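PDB 3OGS: beta-galactosidase from Trichoderma reesei, which probably catalyses the hydrolysis of terminal non-reducing beta-D-galactose residues from beta-D-galactosides, as a member of glycosyl hydrolase family 35. Local coordinates for residues N71-Y76 / I109-R114. Numbering follows the deposited sequence.
With IPT (1-methylethyl 1-thio-beta-D-galactopyranoside), chain E.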
loop_
_atom_site.group_PDB
_atom_site.type_symbol
_atom_site.label_atom_id
_atom_site.label_comp_id
_atom_site.label_asym_id
_atom_site.label_seq_id
_atom_site.Cartn_x
_atom_site.Cartn_y
_atom_site.Cartn_z
ATOM N N ASN A 71 -1.436 15.869 3.524
ATOM C CA ASN A 71 -1.507 16.176 5.008
ATOM C C ASN A 71 -1.970 15.006 5.937
ATOM O O ASN A 71 -1.987 15.134 7.220
ATOM C CB ASN A 71 -2.412 17.416 5.215
ATOM C CG ASN A 71 -3.742 17.310 4.373
ATOM O OD1 ASN A 71 -4.390 16.232 4.296
ATOM N ND2 ASN A 71 -4.194 18.440 3.863
ATOM N N THR A 72 -2.371 13.879 5.311
ATOM C CA THR A 72 -3.066 12.735 5.992
ATOM C C THR A 72 -2.566 11.383 5.431
ATOM O O THR A 72 -2.226 11.267 4.214
ATOM C CB THR A 72 -4.614 12.900 5.853
ATOM O OG1 THR A 72 -5.034 14.209 6.340
ATOM C CG2 THR A 72 -5.444 11.780 6.550
ATOM N N VAL A 73 -2.563 10.358 6.301
ATOM C CA VAL A 73 -2.410 8.942 5.944
ATOM C C VAL A 73 -3.623 8.116 6.524
ATOM O O VAL A 73 -4.128 8.456 7.650
ATOM C CB VAL A 73 -1.070 8.437 6.563
ATOM C CG1 VAL A 73 -1.112 6.886 6.682
ATOM C CG2 VAL A 73 0.102 8.885 5.613
ATOM N N SER A 74 -4.162 7.174 5.711
ATOM C CA SER A 74 -5.298 6.258 6.101
ATOM C C SER A 74 -4.687 4.920 6.354
ATOM O O SER A 74 -3.749 4.556 5.586
ATOM C CB SER A 74 -6.268 6.207 4.893
ATOM O OG SER A 74 -7.281 5.232 5.155
ATOM N N PHE A 75 -5.151 4.154 7.392
ATOM C CA PHE A 75 -4.530 2.860 7.741
ATOM C C PHE A 75 -5.585 1.830 8.229
ATOM O O PHE A 75 -6.519 2.212 8.990
ATOM C CB PHE A 75 -3.356 2.973 8.821
ATOM C CG PHE A 75 -3.787 3.361 10.238
ATOM C CD1 PHE A 75 -4.065 4.702 10.635
ATOM C CD2 PHE A 75 -3.994 2.319 11.217
ATOM C CE1 PHE A 75 -4.447 5.008 11.998
ATOM C CE2 PHE A 75 -4.365 2.598 12.568
ATOM C CZ PHE A 75 -4.682 3.950 12.942
ATOM N N TYR A 76 -5.403 0.559 7.833
ATOM C CA TYR A 76 -6.127 -0.604 8.456
ATOM C C TYR A 76 -5.382 -1.119 9.730
ATOM O O TYR A 76 -4.121 -0.958 9.824
ATOM C CB TYR A 76 -6.313 -1.821 7.466
ATOM C CG TYR A 76 -7.400 -1.616 6.369
ATOM C CD1 TYR A 76 -8.727 -1.152 6.703
ATOM C CD2 TYR A 76 -7.135 -1.953 5.050
ATOM C CE1 TYR A 76 -9.757 -1.047 5.639
ATOM C CE2 TYR A 76 -8.123 -1.875 4.014
ATOM C CZ TYR A 76 -9.426 -1.393 4.328
ATOM O OH TYR A 76 -10.363 -1.311 3.279
ATOM N N ILE A 109 1.867 14.903 10.129
ATOM C CA ILE A 109 0.786 14.195 9.331
ATOM C C ILE A 109 -0.349 13.771 10.243
ATOM O O ILE A 109 -0.080 13.349 11.418
ATOM C CB ILE A 109 1.417 12.866 8.693
ATOM C CG1 ILE A 109 2.427 13.294 7.551
ATOM C CG2 ILE A 109 0.332 11.800 8.208
ATOM C CD1 ILE A 109 1.763 13.906 6.228
ATOM N N TYR A 110 -1.592 13.943 9.778
ATOM C CA TYR A 110 -2.837 13.509 10.531
ATOM C C TYR A 110 -3.270 12.118 10.072
ATOM O O TYR A 110 -2.807 11.703 9.007
ATOM C CB TYR A 110 -4.021 14.498 10.410
ATOM C CG TYR A 110 -3.770 15.798 11.118
ATOM C CD1 TYR A 110 -3.614 15.833 12.515
ATOM C CD2 TYR A 110 -3.662 17.006 10.411
ATOM C CE1 TYR A 110 -3.413 17.073 13.208
ATOM C CE2 TYR A 110 -3.460 18.242 11.091
ATOM C CZ TYR A 110 -3.314 18.262 12.482
ATOM O OH TYR A 110 -3.113 19.483 13.172
ATOM N N LEU A 111 -4.118 11.384 10.851
ATOM C CA LEU A 111 -4.517 9.998 10.473
ATOM C C LEU A 111 -6.030 9.693 10.429
ATOM O O LEU A 111 -6.845 10.250 11.264
ATOM C CB LEU A 111 -3.914 9.055 11.544
ATOM C CG LEU A 111 -2.348 8.952 11.594
ATOM C CD1 LEU A 111 -1.863 8.074 12.846
ATOM C CD2 LEU A 111 -1.681 8.524 10.252
ATOM N N LEU A 112 -6.439 8.877 9.404
ATOM C CA LEU A 112 -7.789 8.245 9.341
ATOM C C LEU A 112 -7.670 6.786 9.779
ATOM O O LEU A 112 -6.964 5.933 9.050
ATOM C CB LEU A 112 -8.375 8.406 7.867
ATOM C CG LEU A 112 -9.455 7.380 7.444
ATOM C CD1 LEU A 112 -10.726 7.268 8.394
ATOM C CD2 LEU A 112 -9.950 7.724 5.949
ATOM N N ALA A 113 -8.239 6.450 10.959
ATOM C CA ALA A 113 -8.127 5.059 11.493
ATOM C C ALA A 113 -9.267 4.105 11.001
ATOM O O ALA A 113 -10.454 4.474 11.088
ATOM C CB ALA A 113 -8.095 5.097 13.094
ATOM N N ARG A 114 -8.893 2.951 10.394
ATOM C CA ARG A 114 -9.916 1.923 9.861
ATOM C C ARG A 114 -9.720 0.522 10.436
ATOM O O ARG A 114 -9.049 -0.355 9.782
ATOM C CB ARG A 114 -9.916 1.955 8.324
ATOM C CG ARG A 114 -9.553 3.395 7.776
ATOM C CD ARG A 114 -10.088 3.510 6.282
ATOM N NE ARG A 114 -9.282 2.706 5.314
ATOM C CZ ARG A 114 -9.752 2.189 4.155
ATOM N NH1 ARG A 114 -11.059 2.187 3.870
ATOM N NH2 ARG A 114 -8.930 1.502 3.343
HETATM C C1 IPT E . -12.062 -2.346 -1.773
HETATM C C2 IPT E . -11.805 -2.819 -0.317
HETATM O O2 IPT E . -12.419 -1.864 0.599
HETATM C C3 IPT E . -10.311 -2.784 0.035
HETATM O O3 IPT E . -10.083 -3.340 1.346
HETATM C C4 IPT E . -9.425 -3.551 -0.999
HETATM O O4 IPT E . -9.853 -4.953 -0.913
HETATM C C5 IPT E . -9.723 -2.948 -2.441
HETATM O O5 IPT E . -11.164 -3.056 -2.631
HETATM C C6 IPT E . -8.951 -3.661 -3.585
HETATM O O6 IPT E . -7.509 -3.586 -3.433
HETATM S S1 IPT E . -13.753 -2.794 -2.196
HETATM C "C1'" IPT E . -13.700 -1.984 -3.801
HETATM C "C2'" IPT E . -13.688 -2.845 -5.085
HETATM C "C3'" IPT E . -14.811 -0.971 -3.903
#
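Thr72 to Tyr76 pair one-to-one with Tyr110 to Arg114 as neighbouring, nearly parallel strands of the TIM barrel of this family 35 enzyme. The backbone ladder is regular: Val73 and Phe75 each use both N and O, reaching Tyr110 O and Leu112 N, and Leu112 O and Arg114 N, while Asn71 O starts the series by accepting from Tyr110 N at 2.8 Å in a nearly straight bond (177°).

Apolar contacts lie on the face that bears Val73, Phe75, Leu111 and Ala113, toward helix 58-66, where Val73 packs on Phe62 and Ile65. Leu111 runs alongside Val73, its CD2 touching Val73 CB at 3.7 Å. With CG between its backbone N and carbonyl carbon (chi1 69°), Phe75 brings its ring against Ala113 and Leu111 CD1; Ala113 CB meets Phe75 CZ at 3.6 Å, and Ala113 CA makes an off-centre CH-pi contact.

The opposite face, which bears Ser74, Tyr76 and Arg114, carries the polar contacts, with Leu112 CD2 against Ser74 OG at 3.7 Å. The guanidinium of Arg114 lies flat on the Tyr76 ring, planes 20° apart and centres 4.1 Å, a cation-pi stack. The bend at chi3 turns the guanidinium over the ring, and salt bridges to Glu46 and Glu278 with a hydrogen bond to Gln176 fix its rotation. Glu46 OE1 is also hydrogen-bonded to Ser74 OG. The Tyr76 hydroxyl belongs to the galactose site: O3 of the bound thiogalactoside donates to Tyr76 OH at 2.8 Å, and Tyr76 OH is also hydrogen-bonded to Asn179 OD1. An alanine in place of Tyr76 would probably leave one guanidinium face without its aromatic cover and deprive both the ligand and Asn179 of a hydrogen-bond partner. Within the stack, Arg114 NH2 sits over the ring face, 3.1 Å from Tyr76 CZ.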